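Local atomic coordinates of uncharacterized protein (Streptococcus mutans, PDB entry 4R0J), a protein that probably cleaves precursor CRISPR RNA as a Cas5-type (subtype I-C) endonuclease of the bacterial adaptive immune system against mobile genetic elements. Residues S92-S95 against D96-Y99; K204-Q208 against S209-I213. All coordinates share one frame; numbering follows the deposited sequence.

Contact 1 of 2, residues S92-S95 against D96-Y99; sequences SYLS and DVEY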
loop_
_atom_site.group_PDB
_atom_site.type_symbol
_atom_site.label_atom_id
_atom_site.label_comp_id
_atom_site.label_asym_id
_atom_site.label_seq_id
_atom_site.Cartn_x
_atom_site.Cartn_y
_atom_site.Cartn_z
ATOM N N SER A 92 5.942 -17.576 -8.099
ATOM C CA SER A 92 5.323 -17.839 -6.805
ATOM C C SER A 92 4.396 -16.680 -6.428
ATOM O O SER A 92 4.846 -15.553 -6.220
ATOM C CB SER A 92 6.404 -18.041 -5.741
ATOM O OG SER A 92 5.842 -18.288 -4.461
ATOM N N TYR A 93 3.095 -16.952 -6.362
ATOM C CA TYR A 93 2.108 -15.927 -6.030
ATOM C C TYR A 93 1.644 -16.071 -4.587
ATOM O O TYR A 93 1.568 -17.183 -4.070
ATOM C CB TYR A 93 0.856 -16.126 -6.867
ATOM C CG TYR A 93 0.985 -15.800 -8.328
ATOM C CD1 TYR A 93 0.791 -14.509 -8.769
ATOM C CD2 TYR A 93 1.256 -16.786 -9.262
ATOM C CE1 TYR A 93 0.879 -14.193 -10.108
ATOM C CE2 TYR A 93 1.352 -16.479 -10.605
ATOM C CZ TYR A 93 1.165 -15.176 -11.017
ATOM O OH TYR A 93 1.254 -14.846 -12.353
ATOM N N LEU A 94 1.279 -14.960 -3.959
ATOM C CA LEU A 94 0.510 -15.050 -2.716
ATOM C C LEU A 94 -0.906 -15.513 -3.049
ATOM O O LEU A 94 -1.415 -15.271 -4.150
ATOM C CB LEU A 94 0.453 -13.708 -1.995
ATOM C CG LEU A 94 1.714 -13.237 -1.280
ATOM C CD1 LEU A 94 1.606 -11.751 -1.006
ATOM C CD2 LEU A 94 1.880 -14.031 0.042
ATOM N N SER A 95 -1.536 -16.178 -2.086
ATOM C CA SER A 95 -2.868 -16.722 -2.274
ATOM C C SER A 95 -3.778 -16.284 -1.127
ATOM O O SER A 95 -3.352 -16.250 0.033
ATOM C CB SER A 95 -2.788 -18.252 -2.323
ATOM O OG SER A 95 -4.057 -18.843 -2.127
ATOM N N ASP A 96 -5.027 -15.959 -1.462
ATOM C CA ASP A 96 -6.064 -15.646 -0.475
ATOM C C ASP A 96 -5.629 -14.581 0.533
ATOM O O ASP A 96 -5.517 -14.848 1.739
ATOM C CB ASP A 96 -6.526 -16.929 0.234
ATOM C CG ASP A 96 -7.694 -16.691 1.187
ATOM O OD1 ASP A 96 -8.352 -15.629 1.087
ATOM O OD2 ASP A 96 -7.958 -17.574 2.040
ATOM N N VAL A 97 -5.396 -13.370 0.031
ATOM C CA VAL A 97 -4.892 -12.281 0.845
ATOM C C VAL A 97 -5.988 -11.309 1.261
ATOM O O VAL A 97 -6.985 -11.128 0.557
ATOM C CB VAL A 97 -3.762 -11.500 0.116
ATOM C CG1 VAL A 97 -2.642 -12.453 -0.251
ATOM C CG2 VAL A 97 -4.307 -10.780 -1.130
ATOM N N GLU A 98 -5.797 -10.710 2.430
ATOM C CA GLU A 98 -6.642 -9.641 2.926
ATOM C C GLU A 98 -5.774 -8.661 3.688
ATOM O O GLU A 98 -5.032 -9.054 4.606
ATOM C CB GLU A 98 -7.758 -10.197 3.831
ATOM C CG GLU A 98 -8.547 -9.092 4.498
ATOM C CD GLU A 98 -9.772 -9.591 5.225
ATOM O OE1 GLU A 98 -10.284 -10.676 4.876
ATOM O OE2 GLU A 98 -10.220 -8.881 6.147
ATOM N N TYR A 99 -5.834 -7.389 3.296
ATOM C CA TYR A 99 -5.070 -6.345 3.962
ATOM C C TYR A 99 -6.015 -5.249 4.406
ATOM O O TYR A 99 -6.980 -4.933 3.715
ATOM C CB TYR A 99 -4.001 -5.767 3.015
ATOM C CG TYR A 99 -3.132 -6.842 2.431
ATOM C CD1 TYR A 99 -2.248 -7.550 3.241
ATOM C CD2 TYR A 99 -3.195 -7.163 1.085
ATOM C CE1 TYR A 99 -1.460 -8.559 2.732
ATOM C CE2 TYR A 99 -2.410 -8.174 0.560
ATOM C CZ TYR A 99 -1.530 -8.855 1.387
ATOM O OH TYR A 99 -0.751 -9.855 0.878
#

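Contact 2 of 2, residues K204-Q208 against S209-I213; sequences KFKPQ and SECEI. With SO4 (sulfate ion), chain B.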
loop_
_atom_site.group_PDB
_atom_site.type_symbol
_atom_site.label_atom_id
_atom_site.label_comp_id
_atom_site.label_asym_id
_atom_site.label_seq_id
_atom_site.Cartn_x
_atom_site.Cartn_y
_atom_site.Cartn_z
ATOM N N LYS A 204 4.146 -0.907 9.847
ATOM C CA LYS A 204 4.175 0.537 9.681
ATOM C C LYS A 204 5.178 0.886 8.596
ATOM O O LYS A 204 6.144 0.152 8.368
ATOM C CB LYS A 204 4.574 1.220 10.989
ATOM C CG LYS A 204 3.657 0.930 12.161
ATOM C CD LYS A 204 4.130 1.691 13.387
ATOM C CE LYS A 204 3.270 1.372 14.598
ATOM N NZ LYS A 204 1.851 1.749 14.349
ATOM N N PHE A 205 4.941 1.993 7.905
ATOM C CA PHE A 205 5.828 2.398 6.832
ATOM C C PHE A 205 6.498 3.714 7.155
ATOM O O PHE A 205 5.825 4.710 7.413
ATOM C CB PHE A 205 5.081 2.468 5.488
ATOM C CG PHE A 205 4.601 1.136 5.017
ATOM C CD1 PHE A 205 5.447 0.286 4.331
ATOM C CD2 PHE A 205 3.322 0.699 5.328
ATOM C CE1 PHE A 205 5.024 -0.960 3.925
ATOM C CE2 PHE A 205 2.887 -0.551 4.926
ATOM C CZ PHE A 205 3.739 -1.391 4.230
ATOM N N LYS A 206 7.827 3.700 7.159
ATOM C CA LYS A 206 8.608 4.884 7.485
ATOM C C LYS A 206 8.777 5.749 6.245
ATOM O O LYS A 206 8.619 5.272 5.123
ATOM C CB LYS A 206 9.975 4.488 8.054
ATOM C CG LYS A 206 10.900 3.800 7.054
ATOM C CD LYS A 206 11.718 2.685 7.713
ATOM C CE LYS A 206 12.675 3.217 8.765
ATOM N NZ LYS A 206 13.422 2.120 9.458
ATOM N N PRO A 207 9.077 7.036 6.448
ATOM C CA PRO A 207 9.334 7.924 5.315
ATOM C C PRO A 207 10.516 7.415 4.514
ATOM O O PRO A 207 11.411 6.763 5.052
ATOM C CB PRO A 207 9.706 9.251 5.984
ATOM C CG PRO A 207 9.110 9.177 7.349
ATOM C CD PRO A 207 9.174 7.733 7.742
ATOM N N GLN A 208 10.524 7.735 3.232
ATOM C CA GLN A 208 11.597 7.329 2.348
ATOM C C GLN A 208 12.961 7.739 2.889
ATOM O O GLN A 208 13.938 7.006 2.751
ATOM C CB GLN A 208 11.376 7.976 0.990
ATOM C CG GLN A 208 11.940 7.199 -0.148
ATOM C CD GLN A 208 11.758 7.937 -1.447
ATOM O OE1 GLN A 208 12.360 8.987 -1.660
ATOM N NE2 GLN A 208 10.913 7.404 -2.316
ATOM N N SER A 209 13.017 8.910 3.515
ATOM C CA SER A 209 14.260 9.455 4.054
ATOM C C SER A 209 14.824 8.679 5.250
ATOM O O SER A 209 15.958 8.915 5.667
ATOM C CB SER A 209 14.063 10.922 4.442
ATOM O OG SER A 209 13.024 11.061 5.398
ATOM N N GLU A 210 14.042 7.761 5.808
ATOM C CA GLU A 210 14.511 6.994 6.960
ATOM C C GLU A 210 14.967 5.589 6.572
ATOM O O GLU A 210 15.460 4.834 7.412
ATOM C CB GLU A 210 13.435 6.934 8.048
ATOM C CG GLU A 210 13.050 8.294 8.607
ATOM C CD GLU A 210 12.134 8.197 9.817
ATOM O OE1 GLU A 210 11.821 7.064 10.246
ATOM O OE2 GLU A 210 11.730 9.257 10.340
ATOM N N CYS A 211 14.811 5.246 5.296
ATOM C CA CYS A 211 15.228 3.936 4.803
ATOM C C CYS A 211 16.747 3.763 4.861
ATOM O O CYS A 211 17.490 4.611 4.377
ATOM C CB CYS A 211 14.707 3.703 3.388
ATOM S SG CYS A 211 12.916 3.441 3.320
ATOM N N GLU A 212 17.194 2.659 5.456
ATOM C CA GLU A 212 18.621 2.440 5.710
ATOM C C GLU A 212 19.384 2.035 4.459
ATOM O O GLU A 212 20.604 2.188 4.382
ATOM C CB GLU A 212 18.829 1.373 6.798
ATOM C CG GLU A 212 18.640 1.866 8.219
ATOM C CD GLU A 212 19.064 0.831 9.257
ATOM O OE1 GLU A 212 19.440 -0.295 8.861
ATOM O OE2 GLU A 212 19.021 1.147 10.467
ATOM N N ILE A 213 18.658 1.516 3.478
ATOM C CA ILE A 213 19.279 0.951 2.297
ATOM C C ILE A 213 18.836 1.733 1.056
ATOM O O ILE A 213 17.644 1.899 0.798
ATOM C CB ILE A 213 18.934 -0.554 2.154
ATOM C CG1 ILE A 213 19.412 -1.347 3.380
ATOM C CG2 ILE A 213 19.527 -1.131 0.892
ATOM C CD1 ILE A 213 18.441 -1.334 4.554
HETATM S S SO4 B . 7.698 9.642 1.678
HETATM O O1 SO4 B . 8.762 10.632 1.825
HETATM O O2 SO4 B . 8.176 8.348 2.165
HETATM O O3 SO4 B . 6.538 10.055 2.464
HETATM O O4 SO4 B . 7.315 9.538 0.269
HETATM O O HOH W 1 16.946 6.760 2.871
#

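Contact 1 of 2, residues S92-S95 against D96-Y99
Leu94 faces Val97 and Tyr99 across a sharp corner in the chain. The pair with Val97 is apolar, CB of Leu94 lying 3.8 Å from CG1 of Val97. Farther along the same leucine, CD1 reaches OH of Tyr99 at 3.6 Å, a methyl against a hydroxyl, while the two side chains run at a slant to one another. The valine branch is placed by its torsion: CG1 stands anti to the carbonyl carbon, which turns it back to the leucine. Phe22 also touches both Leu94 and Tyr99, adding an aromatic neighbour to the cluster.

The backbone makes the bend. Asp96 has positive phi and psi (52°/65°), and the axes of strands 92-95 and 97-99 diverge by 63°. No hydrogen bond joins the two segments: OG of Ser95 comes within 3.1 Å of N of Asp96, but the angle is poor.

Polar groups pair instead with neighbouring parts of the chain. Asn68 ND2 donates to O of Asp96, and the Asp96 backbone is bonded to that of Asp18, while the backbones of Ser95 and Leu94 bond to those of Gln71 and Ala20. The corner therefore passes the chain from the three-stranded sheet to the large antiparallel one, with buried Leu94, Val97 and Tyr99 on its inner side; the backbone bonds named here run to flanking residues, none across the bend.

Contact 2 of 2, residues K204-Q208 against S209-I213
Two successive i to i+3 backbone bonds, those of a short 3-10 turn, shape the chain here: N of Glu210 donates to O of Pro207 at 2.9 Å, and N of Cys211 to O of Gln208 at 3.2 Å. A water extends this pattern, donating to O of Gln208 and to O of Cys211.

Glu210 folds back over the residues that precede the turn. Its carboxylate carbon CD lies 3.6 Å from the ring carbon CD of Pro207, a van der Waals approach at a slant. Lys206 passes the same glutamate with its aliphatic part: CE sits 3.5 Å from the backbone O of Glu210, and bends at chi2 and chi3 (-143° and -64°) carry the chain there. The charged ends do not meet, NZ of Lys206 being 5.3 Å from OE1 of Glu210. Cys211 is buried, with its SG 3.8 Å from O of Gln208 and its side chain against His177.

Outward from the turn, N of Gln208 donates to O2 of a sulfate at 2.7 Å; Arg41 and Tyr181 bind the same ion. The Gln208 amide is held by Ser178 through NE2. The sulfate probably came from the crystallisation liquor, yet a backbone N-H, an arginine and a tyrosine gathered round it form a site able to hold an oxyanion. Within the turn itself, backbone bonds and water do the polar work, while any attraction between Lys206 and Glu210 is probably modest, since their charged atoms do not touch.

How the contacts relate
Contact 1 precedes contact 2 along the chain, and the two lie about 24 Å apart between centres, with nearest atoms about 9 Å apart and no touch. Both reach the large antiparallel sheet: contact 1 leads into strand 97-107, and contact 2 interrupts strand 202-215, with strand 57-66 lying between these two in the sheet. Only contact 1 also reaches the three-stranded sheet, through strand 91-95. Contact 2 belongs instead to the hairpin of strands 191-199 and 202-215. One irregularity thus redirects the chain between sheets, whereas the other breaks a strand within a sheet, giving the Cas5-family fold a corner with a buried inner side and a solvent-facing turn beside a bound sulfate.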